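Local atomic coordinates of glycosaminoglycan xylosylkinase (Hydra vulgaris, PDB entry 5XOM), a protein that probably transfers phosphate from ATP to xylose in the glycosaminoglycan linker of proteoglycans, as a secretory-pathway kinase of the Fam20 family. Residues K377-E381 against K382-N386. Numbering follows the deposited sequence.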
ATOM      1  N   LYS A 377     -23.749  22.970 -14.932  1.00 45.98           N
ATOM      2  CA  LYS A 377     -25.070  23.122 -15.534  1.00 47.85           C
ATOM      3  C   LYS A 377     -26.115  22.293 -14.798  1.00 54.30           C
ATOM      4  O   LYS A 377     -27.264  22.728 -14.640  1.00 53.74           O
ATOM      5  CB  LYS A 377     -25.041  22.721 -17.007  1.00 48.59           C
ATOM      6  CG  LYS A 377     -26.403  22.831 -17.671  1.00 48.40           C
ATOM      7  CD  LYS A 377     -26.361  22.517 -19.158  1.00 54.13           C
ATOM      8  CE  LYS A 377     -27.640  22.984 -19.837  1.00 59.90           C
ATOM      9  NZ  LYS A 377     -27.474  23.144 -21.306  1.00 70.77           N
ATOM     10  N   CYS A 378     -25.743  21.090 -14.346  1.00 53.88           N
ATOM     11  CA  CYS A 378     -26.665  20.295 -13.538  1.00 53.20           C
ATOM     12  C   CYS A 378     -27.007  21.004 -12.236  1.00 45.86           C
ATOM     13  O   CYS A 378     -28.164  20.991 -11.801  1.00 45.01           O
ATOM     14  CB  CYS A 378     -26.073  18.911 -13.254  1.00 53.27           C
ATOM     15  SG  CYS A 378     -26.279  17.697 -14.586  1.00 46.96           S
ATOM     16  N   PHE A 379     -26.018  21.648 -11.612  1.00 46.33           N
ATOM     17  CA  PHE A 379     -26.286  22.391 -10.385  1.00 53.60           C
ATOM     18  C   PHE A 379     -27.261  23.531 -10.630  1.00 63.22           C
ATOM     19  O   PHE A 379     -28.177  23.754  -9.833  1.00 66.11           O
ATOM     20  CB  PHE A 379     -24.981  22.930  -9.794  1.00 39.73           C
ATOM     21  CG  PHE A 379     -24.086  21.863  -9.225  1.00 46.37           C
ATOM     22  CD1 PHE A 379     -22.847  22.189  -8.710  1.00 42.07           C
ATOM     23  CD2 PHE A 379     -24.482  20.546  -9.201  1.00 48.85           C
ATOM     24  CE1 PHE A 379     -22.024  21.199  -8.186  1.00 48.25           C
ATOM     25  CE2 PHE A 379     -23.654  19.570  -8.681  1.00 45.73           C
ATOM     26  CZ  PHE A 379     -22.433  19.898  -8.176  1.00 48.15           C
ATOM     27  N   LYS A 380     -27.092  24.257 -11.736  1.00 63.99           N
ATOM     28  CA  LYS A 380     -27.950  25.410 -11.984  1.00 62.07           C
ATOM     29  C   LYS A 380     -29.409  25.002 -12.139  1.00 66.71           C
ATOM     30  O   LYS A 380     -30.312  25.739 -11.723  1.00 72.99           O
ATOM     31  CB  LYS A 380     -27.469  26.164 -13.227  1.00 60.00           C
ATOM     32  CG  LYS A 380     -28.552  26.968 -13.937  1.00 68.84           C
ATOM     33  CD  LYS A 380     -28.026  28.281 -14.500  1.00 78.85           C
ATOM     34  CE  LYS A 380     -27.583  29.226 -13.383  1.00 88.17           C
ATOM     35  NZ  LYS A 380     -27.333  30.614 -13.877  1.00 89.07           N
ATOM     36  N   GLU A 381     -29.661  23.825 -12.700  1.00 63.03           N
ATOM     37  CA  GLU A 381     -31.004  23.438 -13.101  1.00 66.33           C
ATOM     38  C   GLU A 381     -31.646  22.423 -12.164  1.00 70.24           C
ATOM     39  O   GLU A 381     -32.826  22.103 -12.339  1.00 67.79           O
ATOM     40  CB  GLU A 381     -30.971  22.904 -14.531  1.00 70.81           C
ATOM     41  CG  GLU A 381     -30.401  23.930 -15.501  1.00 86.23           C
ATOM     42  CD  GLU A 381     -30.162  23.380 -16.890  1.00 97.41           C
ATOM     43  OE1 GLU A 381     -30.391  22.171 -17.105  1.00101.94           O
ATOM     44  OE2 GLU A 381     -29.743  24.164 -17.768  1.00 98.99           O
ATOM     45  N   LYS A 382     -30.914  21.928 -11.161  1.00 70.51           N
ATOM     46  CA  LYS A 382     -31.502  21.050 -10.158  1.00 64.86           C
ATOM     47  C   LYS A 382     -31.037  21.348  -8.737  1.00 66.82           C
ATOM     48  O   LYS A 382     -31.542  20.714  -7.806  1.00 72.72           O
ATOM     49  CB  LYS A 382     -31.193  19.580 -10.501  1.00 56.97           C
ATOM     50  CG  LYS A 382     -32.016  19.031 -11.665  1.00 65.02           C
ATOM     51  CD  LYS A 382     -32.044  17.501 -11.731  1.00 73.14           C
ATOM     52  CE  LYS A 382     -31.417  16.838 -10.506  1.00 75.07           C
ATOM     53  NZ  LYS A 382     -31.671  15.365 -10.457  1.00 71.09           N
ATOM     54  N   ASN A 383     -30.117  22.303  -8.546  1.00 60.37           N
ATOM     55  CA  ASN A 383     -29.491  22.658  -7.270  1.00 52.40           C
ATOM     56  C   ASN A 383     -28.468  21.609  -6.853  1.00 53.91           C
ATOM     57  O   ASN A 383     -28.693  20.403  -7.015  1.00 59.87           O
ATOM     58  CB  ASN A 383     -30.530  22.884  -6.164  1.00 56.90           C
ATOM     59  CG  ASN A 383     -31.531  23.968  -6.519  1.00 72.12           C
ATOM     60  OD1 ASN A 383     -31.178  24.987  -7.119  1.00 77.03           O
ATOM     61  ND2 ASN A 383     -32.783  23.757  -6.146  1.00 73.43           N
ATOM     62  N   LYS A 384     -27.339  22.081  -6.314  1.00 47.57           N
ATOM     63  CA  LYS A 384     -26.173  21.232  -6.063  1.00 49.06           C
ATOM     64  C   LYS A 384     -26.501  20.015  -5.207  1.00 58.12           C
ATOM     65  O   LYS A 384     -26.147  18.886  -5.559  1.00 49.23           O
ATOM     66  CB  LYS A 384     -25.080  22.074  -5.392  1.00 47.82           C
ATOM     67  CG  LYS A 384     -23.766  21.349  -5.174  1.00 52.30           C
ATOM     68  CD  LYS A 384     -22.696  22.344  -4.755  1.00 54.43           C
ATOM     69  CE  LYS A 384     -21.313  21.724  -4.680  1.00 50.14           C
ATOM     70  NZ  LYS A 384     -20.857  21.498  -3.284  1.00 54.04           N
ATOM     71  N   GLU A 385     -27.181  20.222  -4.074  1.00 62.68           N
ATOM     72  CA  GLU A 385     -27.424  19.124  -3.136  1.00 65.52           C
ATOM     73  C   GLU A 385     -28.468  18.123  -3.617  1.00 61.46           C
ATOM     74  O   GLU A 385     -28.693  17.134  -2.916  1.00 67.78           O
ATOM     75  CB  GLU A 385     -27.795  19.646  -1.738  1.00 76.70           C
ATOM     76  CG  GLU A 385     -28.942  20.634  -1.656  1.00 88.49           C
ATOM     77  CD  GLU A 385     -28.578  21.990  -2.223  1.00 95.09           C
ATOM     78  OE1 GLU A 385     -29.341  22.498  -3.071  1.00 97.22           O
ATOM     79  OE2 GLU A 385     -27.489  22.503  -1.896  1.00 95.93           O
ATOM     80  N   ASN A 386     -29.129  18.345  -4.758  1.00 54.54           N
ATOM     81  CA  ASN A 386     -29.910  17.264  -5.358  1.00 55.72           C
ATOM     82  C   ASN A 386     -29.157  16.535  -6.469  1.00 58.39           C
ATOM     83  O   ASN A 386     -29.657  15.524  -6.987  1.00 56.89           O
ATOM     84  CB  ASN A 386     -31.238  17.777  -5.937  1.00 54.69           C
ATOM     85  CG  ASN A 386     -32.043  18.576  -4.929  1.00 59.65           C
ATOM     86  OD1 ASN A 386     -32.469  19.696  -5.218  1.00 64.65           O
ATOM     87  ND2 ASN A 386     -32.207  18.038  -3.734  1.00 53.60           N
TER
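Lys384 lays its aliphatic chain over one face of the Phe379 ring, five residues back along the chain. CG makes the CH-pi contact: it stands 3.6 Å from the ring centroid, 16° off the ring normal, and is displaced toward the rim. Its nearest ring atom is CE1, 3.5 Å from CG, and CE1 is also the ring atom nearest to CD and CE of the lysine. Nearer the backbone, Lys384 CA lies 3.6 Å from Phe379 CD2, so the contact runs from backbone to CE across the ring. The lysine sets CG anti to its backbone N (chi1 -175°) and stays extended as far as CE, which spreads its methylenes along the aromatic surface before the chain bends at chi4 and carries the ammonium group onward. Replacing Phe379 by alanine removes the ring and is likely to leave the Lys384 methylenes without the face they lie on, freeing that chain to turn.

The backbone turn between them positions this pair. Asn383 N donates to Phe379 O at 2.7 Å, tilted 31° from the carbonyl plane, continuing the i to i+4 pattern of the helix. One residue earlier, Lys382 N reaches Cys378 O at 3.0 Å in a weak, bent bond. Asn383 then takes a positive phi and ends the helical path: a helix C-terminus closed by a positive-phi residue, the next side chain folding back onto an aromatic of the last turn.

This surface turn joins the end of helix 358-382 to the short helix 384-387. Phe379 also meets Tyr326 of helix 323-334 edge-to-face, and Val387 touches Cys378, Phe379 and Lys382. Cys378 is disulfide-bonded to Cys319, whose carbonyl accepts a weak bond from Lys382 NZ, tying the turn to the connection between strand 321-322 and helix 313-318.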